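Long-range contact in beta-N-acetylglucosaminidase (Thermotoga maritima, PDB 3WO8), which probably hydrolyses terminal non-reducing N-acetyl-D-hexosamine residues from N-acetyl-beta-D-hexosaminides, as a member of glycosyl hydrolase family 3: residues E357-V362 with D409-F414. Numbering follows the deposited sequence.
Sequences EVTLLV and DLIFDF
Glu357 sets CG between its backbone N and carbonyl carbon (chi1 84°) and the chain bends at chi2 (86°), which curls the carboxylate back across to Asp409. There OE2 accepts a hydrogen bond from the backbone N-H of Asp409 (N to OE2 3.1 Å, N-H...O 142°) on the anti side of the carboxylate. A long, flexible acid suits this place, where the CA atoms of Glu357 and Asp409 are 6.3 Å apart and no backbone carbonyl of 357-362 takes that N-H; an alanine here would probably leave the Asp409 amide without this acceptor and the chain at Asp409 freer to move. Val358, Leu360 and Phe412 share one face of the sheet. The short branched side chain of Val358 lets CG1 touch Leu410 CG at 3.6 Å and stand 3.9 Å above the centre of the flat Phe412 ring, a CH-pi contact. Leu360 CD2 lies against Phe412 CB and reaches the edge of the Phe414 ring. On the opposite face Leu361 CD1 meets Ile411 CG2 at 3.5 Å, apolar branches suited to burial. Backbone hydrogen bonds join the two parallel strands, alternating across Thr359 N, Thr359 O, Leu361 N and Leu361 O. Both are inner strands of the mixed sheet of the C-terminal domain, flanked by strands 391-397 and 435-439, with helix 374-385 packed over Val358, Leu360, Val362 and Phe414.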
loop_
_atom_site.group_PDB
_atom_site.type_symbol
_atom_site.label_atom_id
_atom_site.label_comp_id
_atom_site.label_asym_id
_atom_site.label_seq_id
_atom_site.Cartn_x
_atom_site.Cartn_y
_atom_site.Cartn_z
ATOM N N GLU B 357 29.706 -18.013 7.557
ATOM C CA GLU B 357 28.957 -18.080 6.325
ATOM C C GLU B 357 27.905 -19.159 6.373
ATOM O O GLU B 357 28.081 -20.213 7.009
ATOM C CB GLU B 357 29.876 -18.281 5.106
ATOM C CG GLU B 357 30.268 -19.722 4.813
ATOM C CD GLU B 357 29.262 -20.488 3.956
ATOM O OE1 GLU B 357 28.919 -19.995 2.851
ATOM O OE2 GLU B 357 28.857 -21.605 4.381
ATOM N N VAL B 358 26.809 -18.857 5.687
ATOM C CA VAL B 358 25.794 -19.845 5.410
ATOM C C VAL B 358 25.744 -20.052 3.941
ATOM O O VAL B 358 25.923 -19.126 3.190
ATOM C CB VAL B 358 24.405 -19.390 5.792
ATOM C CG1 VAL B 358 24.118 -19.835 7.180
ATOM C CG2 VAL B 358 24.265 -17.881 5.657
ATOM N N THR B 359 25.441 -21.258 3.532
ATOM C CA THR B 359 25.045 -21.417 2.168
ATOM C C THR B 359 23.534 -21.681 2.155
ATOM O O THR B 359 23.015 -22.393 2.988
ATOM C CB THR B 359 25.939 -22.424 1.381
ATOM O OG1 THR B 359 25.246 -23.620 1.081
ATOM C CG2 THR B 359 27.228 -22.719 2.109
ATOM N N LEU B 360 22.839 -21.038 1.229
ATOM C CA LEU B 360 21.390 -21.058 1.180
ATOM C C LEU B 360 20.942 -21.860 -0.005
ATOM O O LEU B 360 21.372 -21.591 -1.129
ATOM C CB LEU B 360 20.867 -19.646 1.010
ATOM C CG LEU B 360 21.416 -18.609 1.977
ATOM C CD1 LEU B 360 20.761 -17.254 1.724
ATOM C CD2 LEU B 360 21.106 -19.056 3.366
ATOM N N LEU B 361 20.099 -22.852 0.230
ATOM C CA LEU B 361 19.500 -23.546 -0.889
ATOM C C LEU B 361 18.115 -23.001 -1.000
ATOM O O LEU B 361 17.341 -23.126 -0.076
ATOM C CB LEU B 361 19.471 -25.031 -0.642
ATOM C CG LEU B 361 20.899 -25.538 -0.676
ATOM C CD1 LEU B 361 21.043 -26.750 0.207
ATOM C CD2 LEU B 361 21.292 -25.837 -2.098
ATOM N N VAL B 362 17.827 -22.340 -2.109
ATOM C CA VAL B 362 16.607 -21.597 -2.232
ATOM C C VAL B 362 15.925 -22.061 -3.490
ATOM O O VAL B 362 16.516 -22.011 -4.549
ATOM C CB VAL B 362 16.899 -20.104 -2.342
ATOM C CG1 VAL B 362 15.638 -19.330 -2.733
ATOM C CG2 VAL B 362 17.482 -19.592 -1.045
ATOM N N ASP B 409 29.744 -24.023 6.072
ATOM C CA ASP B 409 29.826 -24.172 7.540
ATOM C C ASP B 409 28.432 -24.496 8.093
ATOM O O ASP B 409 28.262 -25.213 9.097
ATOM C CB ASP B 409 30.331 -22.883 8.213
ATOM C CG ASP B 409 31.717 -22.465 7.730
ATOM O OD1 ASP B 409 32.450 -23.344 7.202
ATOM O OD2 ASP B 409 32.045 -21.259 7.877
ATOM N N LEU B 410 27.454 -23.920 7.397
ATOM C CA LEU B 410 26.059 -23.955 7.736
ATOM C C LEU B 410 25.287 -23.922 6.419
ATOM O O LEU B 410 25.604 -23.143 5.517
ATOM C CB LEU B 410 25.745 -22.711 8.567
ATOM C CG LEU B 410 24.445 -22.645 9.349
ATOM C CD1 LEU B 410 23.964 -24.048 9.681
ATOM C CD2 LEU B 410 24.622 -21.802 10.605
ATOM N N ILE B 411 24.283 -24.768 6.309
ATOM C CA ILE B 411 23.432 -24.826 5.137
ATOM C C ILE B 411 21.976 -24.661 5.542
ATOM O O ILE B 411 21.551 -25.269 6.511
ATOM C CB ILE B 411 23.558 -26.194 4.508
ATOM C CG1 ILE B 411 25.033 -26.601 4.567
ATOM C CG2 ILE B 411 22.921 -26.213 3.109
ATOM C CD1 ILE B 411 25.403 -27.685 3.597
ATOM N N PHE B 412 21.223 -23.837 4.811
ATOM C CA PHE B 412 19.823 -23.567 5.106
ATOM C C PHE B 412 19.109 -24.042 3.900
ATOM O O PHE B 412 19.352 -23.520 2.810
ATOM C CB PHE B 412 19.573 -22.091 5.295
ATOM C CG PHE B 412 20.014 -21.557 6.629
ATOM C CD1 PHE B 412 20.531 -22.391 7.618
ATOM C CD2 PHE B 412 19.835 -20.231 6.917
ATOM C CE1 PHE B 412 20.894 -21.867 8.855
ATOM C CE2 PHE B 412 20.195 -19.687 8.144
ATOM C CZ PHE B 412 20.724 -20.494 9.119
ATOM N N ASP B 413 18.263 -25.051 4.065
ATOM C CA ASP B 413 17.594 -25.664 2.921
ATOM C C ASP B 413 16.147 -25.333 2.968
ATOM O O ASP B 413 15.404 -25.896 3.748
ATOM C CB ASP B 413 17.730 -27.178 2.926
ATOM C CG ASP B 413 16.993 -27.817 1.780
ATOM O OD1 ASP B 413 16.417 -27.054 0.973
ATOM O OD2 ASP B 413 17.001 -29.068 1.666
ATOM N N PHE B 414 15.736 -24.409 2.121
ATOM C CA PHE B 414 14.391 -23.900 2.183
ATOM C C PHE B 414 13.579 -24.763 1.241
ATOM O O PHE B 414 13.881 -24.839 0.058
ATOM C CB PHE B 414 14.360 -22.461 1.740
ATOM C CG PHE B 414 15.099 -21.523 2.642
ATOM C CD1 PHE B 414 16.419 -21.273 2.445
ATOM C CD2 PHE B 414 14.425 -20.800 3.620
ATOM C CE1 PHE B 414 17.086 -20.374 3.270
ATOM C CE2 PHE B 414 15.074 -19.908 4.450
ATOM C CZ PHE B 414 16.413 -19.689 4.262
#